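Local coordinates for hypothetical protein MM_2497 (Methanosarcina mazei, PDB 2I5E), which probably catalyses the GTP-dependent guanylylation of (2S)-2-phospholactate, a step in the biosynthesis of coenzyme F420, at residues Ser42-Ile48 with Leu101-Lys107; Gln50-Pro56 with Ala67-Glu73; Thr112-Cys117 with Leu129-Asn133; Glu194-Arg198 with Gly207-Leu211. One frame throughout, in Å; residues are numbered along the deposited sequence.

Overall arrangement
Three of the four contacts belong to one nucleotidyltransferase core, a mixed sheet flanked by helices. Contact 2 pairs its edge strand 68-71 with 50-55, and contact 3 pairs strands 116-120 and 126-131; their centres lie about 22 Å apart. Contact 1 brings together helices 25-45 and 103-109, and touches contact 2 where L43 CD1 meets V51 CG1 at 3.8 Å; its nearest atoms to contact 3 are about 6 Å away. Contact 4, a small hairpin near the C-terminus, is remote: its centre is about 39 Å from that of contact 3. A Tris molecule, probably from the crystallisation liquor, sits at the strand ends of contact 2.

Contact 1. Residues Ser42-Ile48 with Leu101-Lys107; sequences SLKGAGI and LSPEHIK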
loop_
_atom_site.group_PDB
_atom_site.type_symbol
_atom_site.label_atom_id
_atom_site.label_comp_id
_atom_site.label_asym_id
_atom_site.label_seq_id
_atom_site.Cartn_x
_atom_site.Cartn_y
_atom_site.Cartn_z
ATOM N N SER A 42 -0.226 -19.701 -2.553
ATOM C CA SER A 42 -1.493 -18.989 -2.267
ATOM C C SER A 42 -2.630 -19.284 -3.213
ATOM O O SER A 42 -3.813 -19.308 -2.793
ATOM C CB SER A 42 -1.324 -17.501 -2.110
ATOM O OG SER A 42 -0.646 -17.272 -0.940
ATOM N N LEU A 43 -2.306 -19.489 -4.479
ATOM C CA LEU A 43 -3.314 -19.815 -5.474
ATOM C C LEU A 43 -3.922 -21.182 -5.148
ATOM O O LEU A 43 -5.130 -21.374 -5.293
ATOM C CB LEU A 43 -2.744 -19.791 -6.911
ATOM C CG LEU A 43 -2.223 -18.416 -7.332
ATOM C CD1 LEU A 43 -1.321 -18.425 -8.623
ATOM C CD2 LEU A 43 -3.363 -17.406 -7.471
ATOM N N LYS A 44 -3.069 -22.117 -4.720
ATOM C CA LYS A 44 -3.564 -23.440 -4.465
ATOM C C LYS A 44 -4.402 -23.332 -3.177
ATOM O O LYS A 44 -5.549 -23.772 -3.149
ATOM C CB LYS A 44 -2.398 -24.449 -4.430
ATOM C CG LYS A 44 -1.903 -24.846 -5.809
ATOM C CD LYS A 44 -3.091 -25.430 -6.676
ATOM C CE LYS A 44 -2.772 -26.642 -7.568
ATOM N NZ LYS A 44 -1.412 -27.354 -7.326
ATOM N N GLY A 45 -3.899 -22.574 -2.201
ATOM C CA GLY A 45 -4.573 -22.372 -0.923
ATOM C C GLY A 45 -5.937 -21.794 -1.124
ATOM O O GLY A 45 -6.794 -21.917 -0.278
ATOM N N ALA A 46 -6.167 -21.176 -2.273
ATOM C CA ALA A 46 -7.488 -20.578 -2.561
ATOM C C ALA A 46 -8.348 -21.524 -3.366
ATOM O O ALA A 46 -9.415 -21.131 -3.801
ATOM C CB ALA A 46 -7.337 -19.252 -3.284
ATOM N N GLY A 47 -7.844 -22.745 -3.590
ATOM C CA GLY A 47 -8.580 -23.813 -4.246
ATOM C C GLY A 47 -8.613 -23.676 -5.765
ATOM O O GLY A 47 -9.512 -24.208 -6.439
ATOM N N ILE A 48 -7.662 -22.951 -6.347
ATOM C CA ILE A 48 -7.778 -22.861 -7.742
ATOM C C ILE A 48 -7.079 -24.069 -8.342
ATOM O O ILE A 48 -5.923 -24.402 -7.996
ATOM C CB ILE A 48 -7.454 -21.438 -8.373
ATOM C CG1 ILE A 48 -6.283 -21.481 -9.292
ATOM C CG2 ILE A 48 -7.572 -20.210 -7.391
ATOM C CD1 ILE A 48 -6.825 -21.476 -10.627
ATOM N N LEU A 101 0.635 -11.742 -0.396
ATOM C CA LEU A 101 -0.625 -12.101 -0.954
ATOM C C LEU A 101 -1.008 -13.430 -0.371
ATOM O O LEU A 101 -0.159 -14.355 -0.290
ATOM C CB LEU A 101 -0.465 -12.233 -2.458
ATOM C CG LEU A 101 -1.712 -12.590 -3.193
ATOM C CD1 LEU A 101 -2.617 -11.338 -3.290
ATOM C CD2 LEU A 101 -1.299 -13.178 -4.559
ATOM N N SER A 102 -2.262 -13.499 0.068
ATOM C CA SER A 102 -2.800 -14.533 0.980
ATOM C C SER A 102 -3.853 -15.244 0.160
ATOM O O SER A 102 -4.300 -14.754 -0.879
ATOM C CB SER A 102 -3.499 -13.907 2.163
ATOM O OG SER A 102 -4.693 -13.223 1.697
ATOM N N PRO A 103 -4.203 -16.473 0.549
ATOM C CA PRO A 103 -5.329 -17.066 -0.138
ATOM C C PRO A 103 -6.605 -16.271 0.033
ATOM O O PRO A 103 -7.419 -16.284 -0.844
ATOM C CB PRO A 103 -5.447 -18.439 0.550
ATOM C CG PRO A 103 -4.016 -18.773 0.988
ATOM C CD PRO A 103 -3.497 -17.446 1.446
ATOM N N GLU A 104 -6.787 -15.604 1.168
ATOM C CA GLU A 104 -7.966 -14.783 1.418
ATOM C C GLU A 104 -8.008 -13.658 0.430
ATOM O O GLU A 104 -9.095 -13.318 -0.056
ATOM C CB GLU A 104 -8.044 -14.279 2.873
ATOM C CG GLU A 104 -9.460 -13.630 3.255
ATOM C CD GLU A 104 -9.596 -13.060 4.766
ATOM O OE1 GLU A 104 -10.683 -13.261 5.429
ATOM O OE2 GLU A 104 -8.645 -12.420 5.301
ATOM N N HIS A 105 -6.831 -13.042 0.101
ATOM C CA HIS A 105 -6.863 -11.949 -0.953
ATOM C C HIS A 105 -7.283 -12.613 -2.236
ATOM O O HIS A 105 -8.131 -12.109 -2.902
ATOM C CB HIS A 105 -5.494 -11.361 -1.197
ATOM C CG HIS A 105 -4.902 -10.731 -0.005
ATOM N ND1 HIS A 105 -5.590 -9.794 0.750
ATOM C CD2 HIS A 105 -3.712 -10.886 0.592
ATOM C CE1 HIS A 105 -4.814 -9.343 1.724
ATOM N NE2 HIS A 105 -3.692 -10.042 1.680
ATOM N N ILE A 106 -6.681 -13.751 -2.627
ATOM C CA ILE A 106 -7.068 -14.298 -3.934
ATOM C C ILE A 106 -8.619 -14.730 -4.007
ATOM O O ILE A 106 -9.341 -14.487 -5.009
ATOM C CB ILE A 106 -5.981 -15.301 -4.629
ATOM C CG1 ILE A 106 -6.542 -16.614 -4.994
ATOM C CG2 ILE A 106 -4.480 -15.353 -4.094
ATOM C CD1 ILE A 106 -6.224 -16.834 -6.349
ATOM N N LYS A 107 -9.122 -15.295 -2.898
ATOM C CA LYS A 107 -10.582 -15.622 -2.801
ATOM C C LYS A 107 -11.370 -14.375 -3.068
ATOM O O LYS A 107 -12.232 -14.419 -3.919
ATOM C CB LYS A 107 -10.963 -16.255 -1.411
ATOM C CG LYS A 107 -10.438 -17.718 -1.250
ATOM C CD LYS A 107 -10.329 -18.266 0.205
ATOM C CE LYS A 107 -11.611 -18.148 1.087
ATOM N NZ LYS A 107 -11.881 -19.403 2.075
#
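S42 OG, on the last turns of helix 25-45, reaches across to the carbonyl of L101 instead of to another side chain, donating to L101 O at 3.0 Å. The C=O...donor angle is 126° and the hydroxyl is tilted 33° from the carbonyl plane. With OG anti to its own carbonyl carbon (chi1 -70°), the hydroxyl also lies 3.7 Å from P103 CD. The P103 ring turns its CB and CG against the backbone of G45, CG lying 4.1 Å from G45 CA, close against a residue that has no side chain. The two helices meet end to start: G47, at positive phi, closes helix 25-45 in a Schellman motif, whereas S102 occupies the N-cap of helix 103-109. Both belong to the layers around the central sheet of this GT-A-like domain, and L43 and I106 both rest on L92 of strand 91-94. I106 carries most of the apolar contact. Its CG1 is pressed against A46 CB at 3.2 Å, tighter than usual van der Waals contact, while CD1 meets CG2 of I48 at 3.8 Å, the two side chains crossing at about a right angle. K107 CG touches the A46 methyl as well, 4.0 Å from CB.

Contact 2. Residues Gln50-Pro56 with Ala67-Glu73; sequences QVDILSP and ARVLLDE. With TRS (2-amino-2-hydroxymethyl-propane-1,3-diol), chain D.
A67 CB fills the hollow between V51 and I53, 3.8 Å from V51 CG1 and 3.7 Å from I53 CD1. On the sheet face shared by D52, L54, R68 and L70, the bumps interlock differently: L70 CD1 fits against D52 CB at 3.6 Å, while L54, its CG anti to the backbone N (chi1 -177°), brings CD1 over L70 CB and alongside D72 CB. Helix 76-86 covers this face, with A79 and L80 on L54 and Y83 on L70. R68 runs beside D52 and bends at chi3, so that D52 OD1 lies over one guanidinium face in a salt bridge to R68 NH1 (2.7 Å, positions less sure), the two planes being 70° apart. D52 OD2 instead bonds Y83 OH. A methionine in place of R68 would probably leave D52 OD1 without its charged mate across the strands. The backbones are zipped by five bonds, from R68 N to V51 O through to D72 N to S55 O (3.0 Å). At the C-terminal end of the strands, Tris lies against the P56 ring and the L54 side chain; its O1 and O2 are modelled as bonded to L54 O and D72 O, at lengths too short to be trusted. The four bridges, D52 with R68 to S55 with L71, and a 32° angle between strand axes, are those of a twisted parallel pair at the edge of an alpha/beta sheet.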
loop_
_atom_site.group_PDB
_atom_site.type_symbol
_atom_site.label_atom_id
_atom_site.label_comp_id
_atom_site.label_asym_id
_atom_site.label_seq_id
_atom_site.Cartn_x
_atom_site.Cartn_y
_atom_site.Cartn_z
ATOM N N GLN A 50 -6.142 -25.266 -11.576
ATOM C CA GLN A 50 -4.749 -25.152 -12.061
ATOM C C GLN A 50 -4.181 -23.770 -12.442
ATOM O O GLN A 50 -4.865 -22.818 -12.855
ATOM C CB GLN A 50 -4.267 -26.378 -12.947
ATOM C CG GLN A 50 -3.600 -26.133 -14.385
ATOM C CD GLN A 50 -4.062 -27.176 -15.483
ATOM O OE1 GLN A 50 -3.240 -27.923 -16.060
ATOM N NE2 GLN A 50 -5.374 -27.186 -15.788
ATOM N N VAL A 51 -2.880 -23.731 -12.242
ATOM C CA VAL A 51 -2.083 -22.546 -12.266
ATOM C C VAL A 51 -1.135 -22.794 -13.393
ATOM O O VAL A 51 -0.500 -23.831 -13.438
ATOM C CB VAL A 51 -1.341 -22.429 -10.937
ATOM C CG1 VAL A 51 -0.359 -21.268 -10.932
ATOM C CG2 VAL A 51 -2.333 -22.339 -9.799
ATOM N N ASP A 52 -1.046 -21.842 -14.307
ATOM C CA ASP A 52 -0.016 -21.855 -15.334
ATOM C C ASP A 52 1.124 -20.869 -14.997
ATOM O O ASP A 52 0.902 -19.788 -14.381
ATOM C CB ASP A 52 -0.680 -21.464 -16.654
ATOM C CG ASP A 52 -1.913 -22.328 -16.960
ATOM O OD1 ASP A 52 -1.807 -23.556 -16.805
ATOM O OD2 ASP A 52 -2.967 -21.793 -17.351
ATOM N N ILE A 53 2.338 -21.160 -15.423
ATOM C CA ILE A 53 3.403 -20.209 -15.196
ATOM C C ILE A 53 3.780 -19.881 -16.573
ATOM O O ILE A 53 3.996 -20.784 -17.310
ATOM C CB ILE A 53 4.545 -20.887 -14.483
ATOM C CG1 ILE A 53 4.107 -21.286 -13.089
ATOM C CG2 ILE A 53 5.724 -19.995 -14.441
ATOM C CD1 ILE A 53 5.103 -22.118 -12.411
ATOM N N LEU A 54 3.833 -18.623 -16.985
ATOM C CA LEU A 54 4.159 -18.330 -18.374
ATOM C C LEU A 54 5.550 -17.680 -18.411
ATOM O O LEU A 54 5.766 -16.555 -17.908
ATOM C CB LEU A 54 3.049 -17.423 -18.919
ATOM C CG LEU A 54 3.047 -16.972 -20.371
ATOM C CD1 LEU A 54 2.590 -18.168 -21.231
ATOM C CD2 LEU A 54 2.075 -15.847 -20.431
ATOM N N SER A 55 6.498 -18.420 -18.954
ATOM C CA SER A 55 7.925 -18.186 -18.842
ATOM C C SER A 55 8.567 -18.375 -20.237
ATOM O O SER A 55 8.086 -19.244 -21.034
ATOM C CB SER A 55 8.461 -19.225 -17.890
ATOM O OG SER A 55 9.852 -19.271 -17.894
ATOM N N PRO A 56 9.594 -17.571 -20.567
ATOM C CA PRO A 56 10.215 -17.656 -21.919
ATOM C C PRO A 56 11.214 -18.808 -22.079
ATOM O O PRO A 56 11.654 -19.124 -23.207
ATOM C CB PRO A 56 10.895 -16.294 -22.082
ATOM C CG PRO A 56 11.316 -15.880 -20.665
ATOM C CD PRO A 56 10.221 -16.525 -19.724
ATOM N N ALA A 67 2.465 -26.428 -10.738
ATOM C CA ALA A 67 1.824 -25.596 -11.729
ATOM C C ALA A 67 2.294 -26.058 -13.101
ATOM O O ALA A 67 3.405 -26.569 -13.260
ATOM C CB ALA A 67 2.157 -24.065 -11.442
ATOM N N ARG A 68 1.429 -25.944 -14.090
ATOM C CA ARG A 68 1.810 -26.246 -15.457
ATOM C C ARG A 68 2.753 -25.162 -16.091
ATOM O O ARG A 68 2.464 -23.996 -16.046
ATOM C CB ARG A 68 0.543 -26.463 -16.287
ATOM C CG ARG A 68 0.839 -26.878 -17.697
ATOM C CD ARG A 68 -0.388 -27.299 -18.425
ATOM N NE ARG A 68 -1.077 -26.224 -19.143
ATOM C CZ ARG A 68 -2.191 -25.614 -18.727
ATOM N NH1 ARG A 68 -2.751 -25.946 -17.565
ATOM N NH2 ARG A 68 -2.769 -24.682 -19.486
ATOM N N VAL A 69 3.844 -25.549 -16.715
ATOM C CA VAL A 69 4.781 -24.596 -17.161
ATOM C C VAL A 69 4.421 -24.405 -18.600
ATOM O O VAL A 69 4.287 -25.372 -19.336
ATOM C CB VAL A 69 6.266 -25.057 -17.004
ATOM C CG1 VAL A 69 7.182 -24.162 -17.772
ATOM C CG2 VAL A 69 6.730 -25.085 -15.502
ATOM N N LEU A 70 4.239 -23.159 -19.007
ATOM C CA LEU A 70 3.830 -22.831 -20.356
ATOM C C LEU A 70 4.904 -21.910 -20.879
ATOM O O LEU A 70 5.218 -20.902 -20.249
ATOM C CB LEU A 70 2.501 -22.082 -20.320
ATOM C CG LEU A 70 1.137 -22.747 -20.419
ATOM C CD1 LEU A 70 0.879 -23.417 -19.181
ATOM C CD2 LEU A 70 0.203 -21.626 -20.589
ATOM N N LEU A 71 5.451 -22.210 -22.030
ATOM C CA LEU A 71 6.571 -21.460 -22.532
ATOM C C LEU A 71 6.190 -20.567 -23.677
ATOM O O LEU A 71 5.544 -20.971 -24.588
ATOM C CB LEU A 71 7.695 -22.379 -22.968
ATOM C CG LEU A 71 8.263 -23.417 -22.014
ATOM C CD1 LEU A 71 9.212 -24.273 -22.715
ATOM C CD2 LEU A 71 8.902 -22.791 -20.858
ATOM N N ASP A 72 6.620 -19.332 -23.606
ATOM C CA ASP A 72 6.324 -18.401 -24.615
ATOM C C ASP A 72 7.431 -17.392 -24.579
ATOM O O ASP A 72 7.550 -16.590 -23.667
ATOM C CB ASP A 72 4.940 -17.767 -24.368
ATOM C CG ASP A 72 4.492 -16.891 -25.528
ATOM O OD1 ASP A 72 5.350 -16.439 -26.305
ATOM O OD2 ASP A 72 3.283 -16.676 -25.694
ATOM N N GLU A 73 8.271 -17.437 -25.583
ATOM C CA GLU A 73 9.344 -16.466 -25.711
ATOM C C GLU A 73 8.908 -15.035 -26.084
ATOM O O GLU A 73 9.746 -14.183 -26.093
ATOM C CB GLU A 73 10.333 -16.962 -26.728
ATOM C CG GLU A 73 10.562 -18.494 -26.617
ATOM C CD GLU A 73 11.431 -18.982 -27.771
ATOM O OE1 GLU A 73 11.012 -19.982 -28.427
ATOM O OE2 GLU A 73 12.493 -18.327 -28.022
HETATM C C TRS D . 6.266 -14.075 -20.827
HETATM C C1 TRS D . 5.577 -13.940 -19.490
HETATM C C2 TRS D . 6.590 -15.529 -21.101
HETATM C C3 TRS D . 7.546 -13.235 -20.786
HETATM N N TRS D . 5.280 -13.539 -21.767
HETATM O O1 TRS D . 6.568 -14.312 -18.591
HETATM O O2 TRS D . 7.898 -15.468 -21.560
HETATM O O3 TRS D . 8.041 -12.835 -22.018
#

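Contact 3. Residues Thr112-Cys117 with Leu129-Asn133; sequences TEKDVC and LFIKN
K132 reaches along the backbone of 112-115 at the open end of a beta hairpin, strands 116-120 and 126-131 of the central sheet. Its backbone N already bonds D115 O (3.0 Å, N-H...O 168°). From there CB lies 3.4 Å from D115 O, with CG anti to the carbonyl carbon (chi1 -77°) and still beside that oxygen. The chain then stays extended: CD moves on to K114 O, and CE comes 3.9 Å from T112 CG2. NZ finishes among three carbonyls, bonding T112 O at 3.2 Å, from above the carbonyl plane, with a weak bond to E113 O and a doubtful one to K114 O, whose position is less sure. A leucine at this position would probably leave those carbonyls without the ammonium that gathers them, setting the 112-114 turn freer to move. This turn is also held by an ST turn, K114 N bonding T112 OG1, and by E161, which bonds the same hydroxyl. T112 CG2 in turn touches the edge of the F130 ring. Within the strands, C117 and F130 form a hydrogen-bonded antiparallel pair and V116 and I131 a non-hydrogen-bonded one. V116 CG2 packs on L129 CD1, whereas C117 and F130 turn towards I109 of helix 103-109. A water bridges the loops flanking the strands, donating to D115 O and accepting from N133 N at 2.7 Å.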
loop_
_atom_site.group_PDB
_atom_site.type_symbol
_atom_site.label_atom_id
_atom_site.label_comp_id
_atom_site.label_asym_id
_atom_site.label_seq_id
_atom_site.Cartn_x
_atom_site.Cartn_y
_atom_site.Cartn_z
ATOM N N THR A 112 -15.081 -10.995 -7.201
ATOM C CA THR A 112 -15.571 -9.666 -7.440
ATOM C C THR A 112 -16.929 -9.749 -8.081
ATOM O O THR A 112 -17.268 -10.743 -8.742
ATOM C CB THR A 112 -14.679 -8.851 -8.345
ATOM O OG1 THR A 112 -15.213 -7.514 -8.434
ATOM C CG2 THR A 112 -14.525 -9.494 -9.716
ATOM N N GLU A 113 -17.713 -8.700 -7.904
ATOM C CA GLU A 113 -19.023 -8.717 -8.449
ATOM C C GLU A 113 -18.949 -7.942 -9.745
ATOM O O GLU A 113 -19.876 -8.062 -10.548
ATOM C CB GLU A 113 -20.062 -8.214 -7.438
ATOM C CG GLU A 113 -20.680 -9.393 -6.646
ATOM C CD GLU A 113 -21.335 -8.990 -5.305
ATOM O OE1 GLU A 113 -21.506 -7.758 -5.029
ATOM O OE2 GLU A 113 -21.708 -9.917 -4.532
ATOM N N LYS A 114 -17.813 -7.250 -9.980
ATOM C CA LYS A 114 -17.585 -6.545 -11.276
ATOM C C LYS A 114 -17.029 -7.455 -12.383
ATOM O O LYS A 114 -16.607 -8.576 -12.116
ATOM C CB LYS A 114 -16.650 -5.314 -11.153
ATOM C CG LYS A 114 -17.102 -4.248 -10.129
ATOM C CD LYS A 114 -18.466 -3.697 -10.531
ATOM C CE LYS A 114 -19.170 -2.974 -9.388
ATOM N NZ LYS A 114 -19.234 -1.526 -9.716
ATOM N N ASP A 115 -16.981 -6.916 -13.596
ATOM C CA ASP A 115 -16.400 -7.562 -14.743
ATOM C C ASP A 115 -14.900 -7.771 -14.654
ATOM O O ASP A 115 -14.380 -8.797 -15.174
ATOM C CB ASP A 115 -16.684 -6.726 -15.952
ATOM C CG ASP A 115 -18.146 -6.727 -16.316
ATOM O OD1 ASP A 115 -18.895 -7.651 -15.916
ATOM O OD2 ASP A 115 -18.545 -5.760 -16.968
ATOM N N VAL A 116 -14.185 -6.780 -14.090
ATOM C CA VAL A 116 -12.727 -6.944 -13.813
ATOM C C VAL A 116 -12.361 -6.562 -12.416
ATOM O O VAL A 116 -13.038 -5.731 -11.794
ATOM C CB VAL A 116 -11.766 -6.512 -14.985
ATOM C CG1 VAL A 116 -12.504 -6.014 -16.267
ATOM C CG2 VAL A 116 -10.486 -5.690 -14.552
ATOM N N CYS A 117 -11.435 -7.297 -11.796
ATOM C CA CYS A 117 -10.918 -6.762 -10.533
ATOM C C CYS A 117 -9.460 -6.480 -10.703
ATOM O O CYS A 117 -8.680 -7.284 -11.258
ATOM C CB CYS A 117 -11.156 -7.683 -9.376
ATOM S SG CYS A 117 -10.635 -7.053 -7.797
ATOM N N LEU A 129 -4.839 -9.099 -11.804
ATOM C CA LEU A 129 -5.906 -8.712 -12.686
ATOM C C LEU A 129 -6.822 -9.944 -12.831
ATOM O O LEU A 129 -6.349 -11.017 -13.245
ATOM C CB LEU A 129 -5.306 -8.331 -14.036
ATOM C CG LEU A 129 -6.083 -7.476 -15.051
ATOM C CD1 LEU A 129 -6.797 -6.238 -14.384
ATOM C CD2 LEU A 129 -5.064 -7.067 -16.095
ATOM N N PHE A 130 -8.091 -9.781 -12.458
ATOM C CA PHE A 130 -9.151 -10.754 -12.659
ATOM C C PHE A 130 -10.128 -10.235 -13.730
ATOM O O PHE A 130 -10.776 -9.212 -13.561
ATOM C CB PHE A 130 -9.866 -11.174 -11.324
ATOM C CG PHE A 130 -10.873 -12.315 -11.502
ATOM C CD1 PHE A 130 -10.462 -13.610 -11.834
ATOM C CD2 PHE A 130 -12.260 -12.055 -11.442
ATOM C CE1 PHE A 130 -11.395 -14.651 -12.064
ATOM C CE2 PHE A 130 -13.212 -13.060 -11.648
ATOM C CZ PHE A 130 -12.784 -14.350 -11.946
ATOM N N ILE A 131 -10.167 -10.964 -14.845
ATOM C CA ILE A 131 -10.921 -10.651 -15.994
ATOM C C ILE A 131 -11.982 -11.756 -16.232
ATOM O O ILE A 131 -11.620 -12.841 -16.606
ATOM C CB ILE A 131 -9.937 -10.594 -17.199
ATOM C CG1 ILE A 131 -8.768 -9.568 -16.901
ATOM C CG2 ILE A 131 -10.697 -10.361 -18.504
ATOM C CD1 ILE A 131 -7.355 -10.124 -17.311
ATOM N N LYS A 132 -13.268 -11.467 -16.021
ATOM C CA LYS A 132 -14.359 -12.440 -16.230
ATOM C C LYS A 132 -14.566 -12.713 -17.711
ATOM O O LYS A 132 -14.895 -13.811 -18.070
ATOM C CB LYS A 132 -15.669 -11.890 -15.682
ATOM C CG LYS A 132 -15.772 -11.960 -14.199
ATOM C CD LYS A 132 -17.120 -11.520 -13.668
ATOM C CE LYS A 132 -16.958 -11.304 -12.168
ATOM N NZ LYS A 132 -18.233 -10.702 -11.765
ATOM N N ASN A 133 -14.376 -11.736 -18.582
ATOM C CA ASN A 133 -14.604 -11.948 -20.009
ATOM C C ASN A 133 -13.413 -11.751 -20.866
ATOM O O ASN A 133 -13.320 -10.735 -21.530
ATOM C CB ASN A 133 -15.740 -11.049 -20.484
ATOM C CG ASN A 133 -16.917 -10.992 -19.463
ATOM O OD1 ASN A 133 -17.589 -12.032 -19.130
ATOM N ND2 ASN A 133 -17.151 -9.784 -18.920
HETATM O O HOH W 1 -14.067 -9.059 -18.174
#

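Contact 4. Residues Glu194-Arg198 with Gly207-Leu211; sequences ESKFR and GLVPL
R198 and V209 exchange both backbone bonds of a hydrogen-bonded antiparallel pair: R198 N gives to V209 O at 2.9 Å, and V209 N returns to R198 O at 3.0 Å. Both are nearly straight, with N-H...O angles of 164° and 166°. A third bond carries the pairing past P210, which has no N-H to offer: L211 N reaches K196 O at 3.1 Å, from above the carbonyl plane. That same oxygen also receives a CA-H...O contact from P210 CA. The polar ends of the side chains have other partners: R198 NH2 forms a salt bridge with E200, K196 NZ one with E27, and S195 OG bonds Y192 O. Meanwhile V209 CG2 lies over the centre of the R198 guanidinium face, 3.7 Å above its plane, and L211 CD2 rests against the R198 CD and CG methylenes. On the other side of the strand, F197 takes L208 CD2 over one ring face, a CH-pi contact 4.1 Å from the centroid and offset toward the rim. L208, its CG anti to the backbone N (chi1 -173°), also sends CD1 to F197 CB, and leans on L178, V179 and L182 of helix 175-184; F197 continues onto V22 and L23. This chemistry implies a two-stranded hairpin paired through its backbone, whose F197-L208 side is apolar and faces the protein while R198 keeps its charge at the surface.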
loop_
_atom_site.group_PDB
_atom_site.type_symbol
_atom_site.label_atom_id
_atom_site.label_comp_id
_atom_site.label_asym_id
_atom_site.label_seq_id
_atom_site.Cartn_x
_atom_site.Cartn_y
_atom_site.Cartn_z
ATOM N N GLU A 194 15.649 -12.013 5.783
ATOM C CA GLU A 194 15.976 -11.846 7.243
ATOM C C GLU A 194 17.346 -12.437 7.611
ATOM O O GLU A 194 17.990 -11.939 8.486
ATOM C CB GLU A 194 14.894 -12.467 8.116
ATOM C CG GLU A 194 14.827 -11.670 9.405
ATOM C CD GLU A 194 14.087 -12.332 10.470
ATOM O OE1 GLU A 194 13.216 -13.163 10.105
ATOM O OE2 GLU A 194 14.384 -12.038 11.673
ATOM N N SER A 195 17.796 -13.446 6.840
ATOM C CA SER A 195 19.096 -14.083 6.990
ATOM C C SER A 195 20.231 -13.232 6.485
ATOM O O SER A 195 21.377 -13.537 6.744
ATOM C CB SER A 195 19.062 -15.500 6.311
ATOM O OG SER A 195 19.217 -15.429 4.893
ATOM N N LYS A 196 19.939 -12.155 5.766
ATOM C CA LYS A 196 20.955 -11.331 5.203
ATOM C C LYS A 196 20.884 -9.918 5.704
ATOM O O LYS A 196 21.868 -9.257 5.608
ATOM C CB LYS A 196 20.903 -11.337 3.637
ATOM C CG LYS A 196 21.041 -12.798 3.001
ATOM C CD LYS A 196 20.732 -12.795 1.446
ATOM C CE LYS A 196 21.119 -14.130 0.839
ATOM N NZ LYS A 196 22.572 -14.081 0.403
ATOM N N PHE A 197 19.720 -9.436 6.173
ATOM C CA PHE A 197 19.581 -8.045 6.655
ATOM C C PHE A 197 18.776 -7.954 7.940
ATOM O O PHE A 197 18.010 -8.852 8.292
ATOM C CB PHE A 197 18.862 -7.179 5.612
ATOM C CG PHE A 197 19.463 -7.235 4.252
ATOM C CD1 PHE A 197 20.384 -6.254 3.869
ATOM C CD2 PHE A 197 19.056 -8.219 3.332
ATOM C CE1 PHE A 197 20.961 -6.253 2.598
ATOM C CE2 PHE A 197 19.604 -8.248 2.043
ATOM C CZ PHE A 197 20.592 -7.294 1.673
ATOM N N ARG A 198 18.881 -6.815 8.587
ATOM C CA ARG A 198 18.074 -6.413 9.693
ATOM C C ARG A 198 17.498 -5.055 9.403
ATOM O O ARG A 198 18.026 -4.306 8.578
ATOM C CB ARG A 198 18.981 -6.300 10.964
ATOM C CG ARG A 198 20.395 -6.058 10.597
ATOM C CD ARG A 198 21.356 -6.135 11.767
ATOM N NE ARG A 198 21.154 -4.889 12.360
ATOM C CZ ARG A 198 22.025 -3.898 12.498
ATOM N NH1 ARG A 198 23.297 -3.988 12.159
ATOM N NH2 ARG A 198 21.539 -2.801 13.066
ATOM N N GLY A 207 15.380 1.411 8.185
ATOM C CA GLY A 207 16.227 1.208 7.004
ATOM C C GLY A 207 16.686 -0.211 7.022
ATOM O O GLY A 207 16.798 -0.799 8.102
ATOM N N LEU A 208 17.008 -0.735 5.859
ATOM C CA LEU A 208 17.577 -2.052 5.691
ATOM C C LEU A 208 19.104 -2.036 5.743
ATOM O O LEU A 208 19.734 -1.325 5.011
ATOM C CB LEU A 208 17.133 -2.567 4.346
ATOM C CG LEU A 208 17.443 -3.970 3.944
ATOM C CD1 LEU A 208 16.352 -4.786 4.381
ATOM C CD2 LEU A 208 17.562 -4.022 2.503
ATOM N N VAL A 209 19.697 -2.830 6.599
ATOM C CA VAL A 209 21.133 -2.813 6.734
ATOM C C VAL A 209 21.532 -4.248 6.764
ATOM O O VAL A 209 20.734 -5.059 7.188
ATOM C CB VAL A 209 21.643 -1.968 7.924
ATOM C CG1 VAL A 209 21.313 -0.504 7.589
ATOM C CG2 VAL A 209 20.988 -2.345 9.250
ATOM N N PRO A 210 22.699 -4.578 6.170
ATOM C CA PRO A 210 23.175 -6.005 6.095
ATOM C C PRO A 210 23.638 -6.455 7.473
ATOM O O PRO A 210 23.944 -5.611 8.308
ATOM C CB PRO A 210 24.383 -5.935 5.145
ATOM C CG PRO A 210 24.326 -4.477 4.511
ATOM C CD PRO A 210 23.657 -3.626 5.536
ATOM N N LEU A 211 23.624 -7.760 7.720
ATOM C CA LEU A 211 24.144 -8.349 8.955
ATOM C C LEU A 211 25.628 -8.577 8.731
ATOM O O LEU A 211 26.040 -8.806 7.555
ATOM C CB LEU A 211 23.526 -9.741 9.185
ATOM C CG LEU A 211 22.037 -10.079 9.273
ATOM C CD1 LEU A 211 21.968 -11.575 9.266
ATOM C CD2 LEU A 211 21.437 -9.542 10.540
#